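Local coordinates for protein RNA-directed RNA polymerase (Infectious pancreatic necrosis virus, PDB 3ZED) that probably copies the viral RNA genome as an RNA-dependent RNA polymerase, found both free and covalently attached to the genomic RNA, at residues L345-T348 / S354-G357; T370-S375 / E380-I385; D388-L393 / T485-E490; E526-A531 / E572-V577. One frame throughout, in Å; residues are numbered along the deposited sequence.

Interaction 1: residues L345-T348 / S354-G357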
# COMPACT_ATOMS: atom_id res chain seq x y z
N LEU B 345 1.63 5.90 14.19
CA LEU B 345 2.26 5.35 15.38
C LEU B 345 3.17 4.18 15.02
O LEU B 345 2.74 3.24 14.35
CB LEU B 345 1.21 4.95 16.43
CG LEU B 345 0.08 5.99 16.72
CD1 LEU B 345 -0.99 5.41 17.67
CD2 LEU B 345 0.63 7.30 17.30
N ASN B 346 4.45 4.27 15.41
CA ASN B 346 5.42 3.24 15.08
C ASN B 346 6.44 3.11 16.21
O ASN B 346 6.40 3.87 17.16
CB ASN B 346 6.11 3.50 13.71
CG ASN B 346 6.84 4.81 13.65
OD1 ASN B 346 7.84 5.02 14.32
ND2 ASN B 346 6.33 5.72 12.85
N ILE B 347 7.35 2.13 16.08
CA ILE B 347 8.36 1.79 17.09
C ILE B 347 9.28 2.99 17.46
O ILE B 347 9.83 3.00 18.55
CB ILE B 347 9.16 0.55 16.61
CG1 ILE B 347 9.86 -0.19 17.78
CG2 ILE B 347 10.09 0.85 15.43
CD1 ILE B 347 10.23 -1.67 17.49
N THR B 348 9.43 4.00 16.59
CA THR B 348 10.32 5.12 16.89
C THR B 348 9.63 6.19 17.77
O THR B 348 10.33 6.99 18.38
CB THR B 348 10.91 5.75 15.60
OG1 THR B 348 9.90 6.49 14.89
CG2 THR B 348 11.57 4.72 14.69
N SER B 354 4.99 -1.99 15.27
CA SER B 354 4.61 -1.37 13.98
C SER B 354 5.66 -0.41 13.43
O SER B 354 6.33 0.27 14.20
CB SER B 354 3.30 -0.62 14.11
OG SER B 354 2.85 -0.15 12.85
N LEU B 355 5.79 -0.39 12.09
CA LEU B 355 6.67 0.54 11.38
C LEU B 355 5.84 1.54 10.54
O LEU B 355 6.42 2.28 9.74
CB LEU B 355 7.66 -0.24 10.46
CG LEU B 355 8.87 -0.90 11.13
CD1 LEU B 355 9.47 -1.96 10.22
CD2 LEU B 355 9.92 0.11 11.55
N TYR B 356 4.49 1.58 10.72
CA TYR B 356 3.63 2.47 9.95
C TYR B 356 4.06 3.95 10.07
O TYR B 356 4.21 4.47 11.18
CB TYR B 356 2.14 2.32 10.34
CG TYR B 356 1.24 3.22 9.51
CD1 TYR B 356 1.02 2.97 8.16
CD2 TYR B 356 0.70 4.38 10.05
CE1 TYR B 356 0.22 3.81 7.39
CE2 TYR B 356 -0.11 5.23 9.29
CZ TYR B 356 -0.35 4.94 7.96
OH TYR B 356 -1.14 5.76 7.19
N GLY B 357 4.25 4.59 8.92
CA GLY B 357 4.65 5.99 8.83
C GLY B 357 6.13 6.22 9.14
O GLY B 357 6.54 7.38 9.28
O HOH W 1 0.89 1.40 13.70
O HOH W 2 7.35 8.60 12.14
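Two direct hydrogen bonds join N346-I347 to S354-Y356. The amide of N346 donates through ND2 to Y356 O at 3.0 Å; the acceptor lies nearly in the amide plane of the asparagine, whereas ND2 sits 35° out of the carbonyl plane of Y356. The backbone bond from I347 N to S354 O is shorter, 2.8 Å. Two waters extend the polar link: one bridges L345 O and S354 OG, the other accepts from N346 ND2 and donates to G357 O.

Bonds within each segment set these groups. N346 OD1 receives T348 N at 3.0 Å, forming an Asx turn, and also hydrogen-bonds T348 OG1 at 2.6 Å. With both ends of the amide engaged, its rotation is fixed; chi1 of 59° places CG between the backbone N and carbonyl carbon, from where the amide serves both segments. On the other side S354 OG takes Y356 N at 3.2 Å in an ST turn. Both turns lie in the loop between helix 326-340 and helix 364-377 in the palm, and R695 bonds to I347 O.

Apolar contact is limited to I347 and L355, which lie side by side and point the same way, CG2 of the isoleucine 4.0 Å from CD2 of the leucine. Both also touch I368 of helix 364-377 and M384 of strand 382-386.

Interaction 2: residues T370-S375 / E380-I385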
# COMPACT_ATOMS: atom_id res chain seq x y z
N THR B 370 19.23 2.45 18.06
CA THR B 370 19.19 2.55 19.52
C THR B 370 18.31 1.42 20.08
O THR B 370 18.73 0.73 21.01
CB THR B 370 18.71 3.96 19.96
OG1 THR B 370 19.65 4.92 19.49
CG2 THR B 370 18.58 4.10 21.48
N ILE B 371 17.12 1.21 19.49
CA ILE B 371 16.19 0.15 19.91
C ILE B 371 16.87 -1.22 19.73
O ILE B 371 16.83 -2.02 20.67
CB ILE B 371 14.82 0.26 19.17
CG1 ILE B 371 14.01 1.49 19.69
CG2 ILE B 371 13.98 -1.02 19.36
CD1 ILE B 371 13.08 2.10 18.65
N ILE B 372 17.55 -1.45 18.58
CA ILE B 372 18.26 -2.70 18.29
C ILE B 372 19.41 -2.93 19.30
O ILE B 372 19.51 -4.02 19.87
CB ILE B 372 18.76 -2.75 16.82
CG1 ILE B 372 17.57 -2.96 15.84
CG2 ILE B 372 19.87 -3.82 16.61
CD1 ILE B 372 17.92 -2.75 14.32
N ARG B 373 20.24 -1.90 19.53
CA ARG B 373 21.40 -1.99 20.44
C ARG B 373 20.96 -2.27 21.88
O ARG B 373 21.57 -3.12 22.53
CB ARG B 373 22.27 -0.72 20.36
CG ARG B 373 23.15 -0.69 19.09
CD ARG B 373 23.99 0.57 19.00
NE ARG B 373 23.23 1.69 18.46
CZ ARG B 373 23.66 2.95 18.37
NH1 ARG B 373 24.88 3.28 18.81
NH2 ARG B 373 22.89 3.90 17.85
N ASP B 374 19.89 -1.61 22.36
CA ASP B 374 19.35 -1.84 23.71
C ASP B 374 18.84 -3.28 23.84
O ASP B 374 19.09 -3.91 24.87
CB ASP B 374 18.25 -0.80 24.07
CG ASP B 374 18.73 0.64 24.24
OD1 ASP B 374 19.95 0.90 24.04
OD2 ASP B 374 17.88 1.52 24.55
N SER B 375 18.20 -3.81 22.79
CA SER B 375 17.70 -5.18 22.77
C SER B 375 18.85 -6.17 22.93
O SER B 375 18.77 -7.06 23.79
CB SER B 375 16.92 -5.47 21.49
OG SER B 375 15.62 -4.91 21.59
N GLU B 380 17.19 -9.22 24.70
CA GLU B 380 15.76 -9.21 24.40
C GLU B 380 15.52 -9.41 22.91
O GLU B 380 16.25 -8.85 22.08
CB GLU B 380 15.11 -7.90 24.85
CG GLU B 380 15.10 -7.64 26.34
CD GLU B 380 14.77 -6.21 26.75
OE1 GLU B 380 14.61 -5.35 25.86
OE2 GLU B 380 14.68 -5.96 27.98
N ASP B 381 14.49 -10.21 22.57
CA ASP B 381 14.09 -10.45 21.19
C ASP B 381 13.32 -9.24 20.71
O ASP B 381 12.80 -8.48 21.52
CB ASP B 381 13.24 -11.74 21.06
CG ASP B 381 13.98 -13.03 21.40
OD1 ASP B 381 15.20 -13.10 21.14
OD2 ASP B 381 13.33 -13.97 21.90
N LEU B 382 13.27 -9.03 19.41
CA LEU B 382 12.60 -7.86 18.85
C LEU B 382 11.86 -8.24 17.57
O LEU B 382 12.36 -9.04 16.77
CB LEU B 382 13.68 -6.79 18.56
CG LEU B 382 13.27 -5.35 18.28
CD1 LEU B 382 12.56 -4.70 19.49
CD2 LEU B 382 14.51 -4.54 17.94
N VAL B 383 10.66 -7.66 17.39
CA VAL B 383 9.87 -7.86 16.20
C VAL B 383 9.38 -6.50 15.70
O VAL B 383 9.05 -5.63 16.49
CB VAL B 383 8.72 -8.92 16.35
CG1 VAL B 383 7.58 -8.43 17.25
CG2 VAL B 383 8.19 -9.35 14.98
N MET B 384 9.40 -6.32 14.38
CA MET B 384 8.92 -5.11 13.70
C MET B 384 8.07 -5.53 12.53
O MET B 384 8.39 -6.53 11.87
CB MET B 384 10.07 -4.20 13.24
CG MET B 384 10.93 -3.71 14.38
SD MET B 384 12.10 -2.52 13.75
CE MET B 384 13.32 -2.52 15.01
N ILE B 385 6.97 -4.79 12.29
CA ILE B 385 6.02 -5.14 11.22
C ILE B 385 5.67 -3.95 10.37
O ILE B 385 5.35 -2.89 10.88
CB ILE B 385 4.71 -5.80 11.80
CG1 ILE B 385 5.03 -7.02 12.70
CG2 ILE B 385 3.72 -6.19 10.69
CD1 ILE B 385 3.90 -7.37 13.70
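L382 pushes its two methyls against the helix, CD2 lying 3.8 Å from I371 CG2 and CD1 3.9 Å from the same methyl. This is helix-on-sheet packing in the polymerase palm: residues 370-375 of helix 364-377 run roughly antiparallel to 382-385 of the edge strand that follows it, at 155° with the axes of these short pieces 10.3 Å apart. L382 crosses both I371 and I372 at about a right angle, and its CD2 also reaches I372 CG1. With CG anti to the backbone N (chi1 -166°), the leucine fork is carried to the helix, where S375 OG also rests against both methyls. That hydroxyl has a weak bond to I371 O, one turn back, which gives it a polar partner beside the leucine. Farther along the strand, the M384 CE methyl approaches I372 CG1 more loosely, at 4.4 Å.

L393 of the adjoining strand touches I372 and L382, while L524 and I528 of helix 524-533 reach I372 from the thumb range. Where the chain turns from helix to strand, E380 N donates to S375 O at 2.8 Å, an almost straight bond of 174°.

Interaction 3: residues D388-L393 / T485-E490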
# COMPACT_ATOMS: atom_id res chain seq x y z
N ASP B 388 3.40 -6.50 4.50
CA ASP B 388 3.94 -7.85 4.24
C ASP B 388 5.42 -8.03 4.67
O ASP B 388 5.99 -9.08 4.39
CB ASP B 388 3.78 -8.23 2.74
CG ASP B 388 4.38 -7.21 1.77
OD1 ASP B 388 4.37 -5.99 2.08
OD2 ASP B 388 4.78 -7.63 0.66
N ASN B 389 6.02 -7.06 5.40
CA ASN B 389 7.40 -7.18 5.88
C ASN B 389 7.46 -7.43 7.38
O ASN B 389 6.91 -6.66 8.18
CB ASN B 389 8.22 -5.91 5.56
CG ASN B 389 8.19 -5.44 4.12
OD1 ASN B 389 7.69 -4.37 3.81
ND2 ASN B 389 8.71 -6.23 3.19
N ILE B 390 8.19 -8.48 7.77
CA ILE B 390 8.44 -8.80 9.19
C ILE B 390 9.94 -8.73 9.42
O ILE B 390 10.71 -9.22 8.59
CB ILE B 390 7.86 -10.19 9.61
CG1 ILE B 390 6.35 -10.25 9.40
CG2 ILE B 390 8.27 -10.59 11.04
CD1 ILE B 390 5.79 -11.72 9.23
N TYR B 391 10.34 -8.13 10.54
CA TYR B 391 11.74 -8.07 10.96
C TYR B 391 11.82 -8.69 12.32
O TYR B 391 11.06 -8.30 13.21
CB TYR B 391 12.27 -6.63 10.96
CG TYR B 391 12.18 -6.00 9.59
CD1 TYR B 391 13.15 -6.26 8.61
CD2 TYR B 391 11.09 -5.21 9.23
CE1 TYR B 391 13.05 -5.71 7.34
CE2 TYR B 391 10.99 -4.65 7.96
CZ TYR B 391 11.97 -4.91 7.01
OH TYR B 391 11.86 -4.37 5.76
N ILE B 392 12.71 -9.69 12.48
CA ILE B 392 12.93 -10.37 13.75
C ILE B 392 14.40 -10.30 14.14
O ILE B 392 15.29 -10.65 13.37
CB ILE B 392 12.40 -11.84 13.73
CG1 ILE B 392 10.86 -11.88 13.76
CG2 ILE B 392 12.99 -12.70 14.88
CD1 ILE B 392 10.23 -13.21 13.35
N LEU B 393 14.63 -9.88 15.39
CA LEU B 393 15.93 -9.88 16.03
C LEU B 393 15.90 -10.95 17.11
O LEU B 393 15.18 -10.80 18.09
CB LEU B 393 16.25 -8.49 16.62
CG LEU B 393 17.69 -8.20 17.13
CD1 LEU B 393 17.83 -6.74 17.49
CD2 LEU B 393 18.02 -8.98 18.40
N THR B 485 0.76 -9.88 11.25
CA THR B 485 0.38 -9.91 12.68
C THR B 485 0.06 -11.36 13.11
O THR B 485 0.48 -11.79 14.19
CB THR B 485 -0.79 -8.94 12.92
OG1 THR B 485 -0.28 -7.61 12.78
CG2 THR B 485 -1.43 -9.11 14.30
N ILE B 486 -0.68 -12.10 12.25
CA ILE B 486 -1.06 -13.49 12.49
C ILE B 486 0.20 -14.38 12.53
O ILE B 486 0.35 -15.19 13.45
CB ILE B 486 -2.10 -13.98 11.42
CG1 ILE B 486 -3.45 -13.25 11.61
CG2 ILE B 486 -2.25 -15.53 11.45
CD1 ILE B 486 -4.51 -13.46 10.49
N VAL B 487 1.12 -14.19 11.55
CA VAL B 487 2.37 -14.95 11.47
C VAL B 487 3.21 -14.67 12.75
O VAL B 487 3.69 -15.62 13.38
CB VAL B 487 3.15 -14.65 10.15
CG1 VAL B 487 4.55 -15.27 10.17
CG2 VAL B 487 2.37 -15.13 8.92
N VAL B 488 3.32 -13.40 13.17
CA VAL B 488 4.09 -12.97 14.35
C VAL B 488 3.44 -13.53 15.63
O VAL B 488 4.15 -14.09 16.46
CB VAL B 488 4.31 -11.43 14.41
CG1 VAL B 488 4.88 -10.99 15.75
CG2 VAL B 488 5.21 -10.98 13.27
N ALA B 489 2.09 -13.43 15.77
CA ALA B 489 1.37 -13.98 16.93
C ALA B 489 1.62 -15.49 17.08
O ALA B 489 1.79 -15.98 18.20
CB ALA B 489 -0.12 -13.71 16.80
N GLU B 490 1.67 -16.22 15.95
CA GLU B 490 1.92 -17.67 15.93
C GLU B 490 3.38 -17.97 16.27
O GLU B 490 3.64 -18.97 16.91
CB GLU B 490 1.50 -18.29 14.59
CG GLU B 490 -0.01 -18.43 14.44
CD GLU B 490 -0.69 -19.34 15.44
OE1 GLU B 490 -0.12 -20.41 15.78
OE2 GLU B 490 -1.79 -18.97 15.90
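I390 meets two consecutive helix residues with different branches of its side chain. Its CD1 methyl reaches V487, 3.9 Å from CG1 and 4.0 Å from CB, while its CG2 methyl lies 3.8 Å from V488 CG2. The two encounters differ in direction: the isoleucine crosses V487 obliquely, but it and V488 slide past each other in opposite senses, and V488 CG2 also lies 4.1 Å from I390 CG1.

Torsions distribute these methyls. In I390, chi1 of -60° sets CG1 beside the backbone N and CG2 beside the carbonyl carbon, spreading the two branches over neighbouring helix positions. The two valines share nearly the same chi1, about 170°, yet present different methyls, CG1 from V487 and CG2 from V488.

Outside this pair of segments, the strand is held on both sides in the four-stranded antiparallel palm sheet, with I390 bonded through its backbone to I401 and Y391 to M384. Strand 389-394 is the second of a hairpin whose turn carries an Ala-Asp-Asn sequence, ending in D388 and N389, consistent with motif C of the permuted birnavirus palm. Helix 476-493 packs against the sheet, V488 also touching V383 and I385 of strand 382-386. Away from the sheet, T485 and A489 rest on L200 of helix 194-204.

The direct contact consists entirely of branched aliphatic groups, all three residues buried. It therefore rests on van der Waals packing and the exclusion of water.

Interaction 4: residues E526-A531 / E572-V577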
# COMPACT_ATOMS: atom_id res chain seq x y z
N GLU B 526 28.50 -7.88 16.71
CA GLU B 526 29.83 -7.75 16.13
C GLU B 526 29.78 -6.84 14.91
O GLU B 526 30.61 -5.94 14.83
CB GLU B 526 30.42 -9.13 15.76
CG GLU B 526 30.52 -10.16 16.90
CD GLU B 526 29.26 -10.90 17.34
OE1 GLU B 526 28.17 -10.62 16.79
OE2 GLU B 526 29.36 -11.71 18.28
N THR B 527 28.80 -7.03 13.99
CA THR B 527 28.56 -6.23 12.77
C THR B 527 28.34 -4.75 13.12
O THR B 527 28.89 -3.90 12.42
CB THR B 527 27.35 -6.78 11.96
OG1 THR B 527 27.57 -8.16 11.72
CG2 THR B 527 27.12 -6.06 10.61
N ILE B 528 27.55 -4.44 14.19
CA ILE B 528 27.28 -3.06 14.65
C ILE B 528 28.60 -2.44 15.18
O ILE B 528 28.91 -1.30 14.82
CB ILE B 528 26.11 -2.99 15.68
CG1 ILE B 528 24.80 -3.48 15.00
CG2 ILE B 528 25.92 -1.57 16.24
CD1 ILE B 528 23.67 -3.77 15.93
N VAL B 529 29.38 -3.22 15.95
CA VAL B 529 30.68 -2.78 16.49
C VAL B 529 31.64 -2.48 15.30
O VAL B 529 32.31 -1.44 15.30
CB VAL B 529 31.28 -3.83 17.48
CG1 VAL B 529 32.74 -3.53 17.83
CG2 VAL B 529 30.44 -3.92 18.75
N GLU B 530 31.65 -3.35 14.29
CA GLU B 530 32.46 -3.21 13.07
C GLU B 530 32.05 -1.94 12.30
O GLU B 530 32.92 -1.20 11.87
CB GLU B 530 32.31 -4.46 12.17
CG GLU B 530 33.33 -4.52 11.05
CD GLU B 530 33.13 -5.58 9.98
OE1 GLU B 530 32.31 -6.50 10.18
OE2 GLU B 530 33.84 -5.50 8.95
N ALA B 531 30.73 -1.69 12.16
CA ALA B 531 30.17 -0.52 11.48
C ALA B 531 30.65 0.77 12.12
O ALA B 531 31.03 1.71 11.42
CB ALA B 531 28.65 -0.58 11.49
N GLU B 572 27.66 11.42 14.99
CA GLU B 572 27.74 10.43 16.08
C GLU B 572 26.45 9.63 16.16
O GLU B 572 25.86 9.44 17.23
CB GLU B 572 28.09 11.07 17.42
CG GLU B 572 29.55 11.46 17.55
CD GLU B 572 29.87 11.92 18.95
OE1 GLU B 572 30.16 11.05 19.80
OE2 GLU B 572 29.73 13.14 19.23
N MET B 573 26.02 9.16 15.00
CA MET B 573 24.81 8.38 14.86
C MET B 573 24.82 7.60 13.59
O MET B 573 25.64 7.84 12.69
CB MET B 573 23.55 9.29 14.93
CG MET B 573 23.48 10.35 13.84
SD MET B 573 22.27 11.65 14.27
CE MET B 573 20.89 11.04 13.40
N PHE B 574 23.90 6.63 13.53
CA PHE B 574 23.66 5.86 12.32
C PHE B 574 22.74 6.66 11.42
O PHE B 574 21.80 7.33 11.90
CB PHE B 574 23.05 4.49 12.63
CG PHE B 574 24.06 3.54 13.22
CD1 PHE B 574 24.83 2.72 12.40
CD2 PHE B 574 24.22 3.44 14.59
CE1 PHE B 574 25.75 1.83 12.94
CE2 PHE B 574 25.17 2.56 15.13
CZ PHE B 574 25.92 1.76 14.31
N VAL B 575 23.03 6.63 10.13
CA VAL B 575 22.25 7.33 9.10
C VAL B 575 21.82 6.30 8.03
O VAL B 575 22.53 5.31 7.86
CB VAL B 575 23.02 8.53 8.50
CG1 VAL B 575 23.31 9.59 9.57
CG2 VAL B 575 24.32 8.09 7.81
N PRO B 576 20.70 6.50 7.30
CA PRO B 576 20.35 5.51 6.29
C PRO B 576 21.08 5.71 4.96
O PRO B 576 21.38 6.83 4.55
CB PRO B 576 18.85 5.74 6.09
CG PRO B 576 18.66 7.21 6.35
CD PRO B 576 19.70 7.59 7.37
N VAL B 577 21.31 4.60 4.29
CA VAL B 577 21.79 4.53 2.92
C VAL B 577 20.91 3.49 2.22
O VAL B 577 20.61 2.41 2.79
CB VAL B 577 23.31 4.28 2.70
CG1 VAL B 577 24.15 5.42 3.26
CG2 VAL B 577 23.78 2.92 3.22
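The ring of F574 extends from its strand towards helix 524-533 and meets I528 and A531 with neighbouring carbons of its outer end. I528 crosses the phenylalanine side chain at about a right angle, bringing its CG2 methyl 3.8 Å from F574 CZ along an oblique approach. The methyl of A531 comes differently: CB lies near the plane of the ring, at its edge, 4.0 Å from CE1.

The helix supplies both groups from one side, three residues apart, nearly one turn, so that both face the outer end of the same ring. In I528, chi1 of -63° turns CG2 anti to the backbone N and delivers this branch to the ring. For F574, chi1 of -74° places CG beside the backbone N, and the ring projects from the strand to the helix. A531 offers just its CB to the ring edge.

This is helix-to-sheet packing within the thumb range, all three residues being buried. Strand 573-578 is an outer strand of a three-stranded antiparallel sheet and opens with a G1 beta bulge in which E572 and M573 face S568. Y567 of the adjacent strand meets F574 edge-to-face, V556 of strand 556-560 touches both F574 and A531, and helix 364-377 also borders the contact through M369 and R373 on F574 and L376 on I528.

Overall arrangement
Interactions 1, 2 and 3 form a continuous cluster in the palm, their centres 13 to 14 Å apart. Interaction 1 joins the sheet edge through L355 N, 2.8 Å from I385 O, and L355 also packs on Y391. Interactions 2 and 3 share the sheet: strands 382-386 and 389-394 pair directly, with L393 N 2.8 Å from L382 O. Helix 364-377 leads on to interaction 4, where R373 touches F574 and I528, and I372 touches I528, linking palm to thumb. Interactions 3 and 4 do not touch. None of the four belongs to the predicted GTP site or to either potassium site; the side chains of L345 and V487 are each about 10 Å from a bound potassium ion.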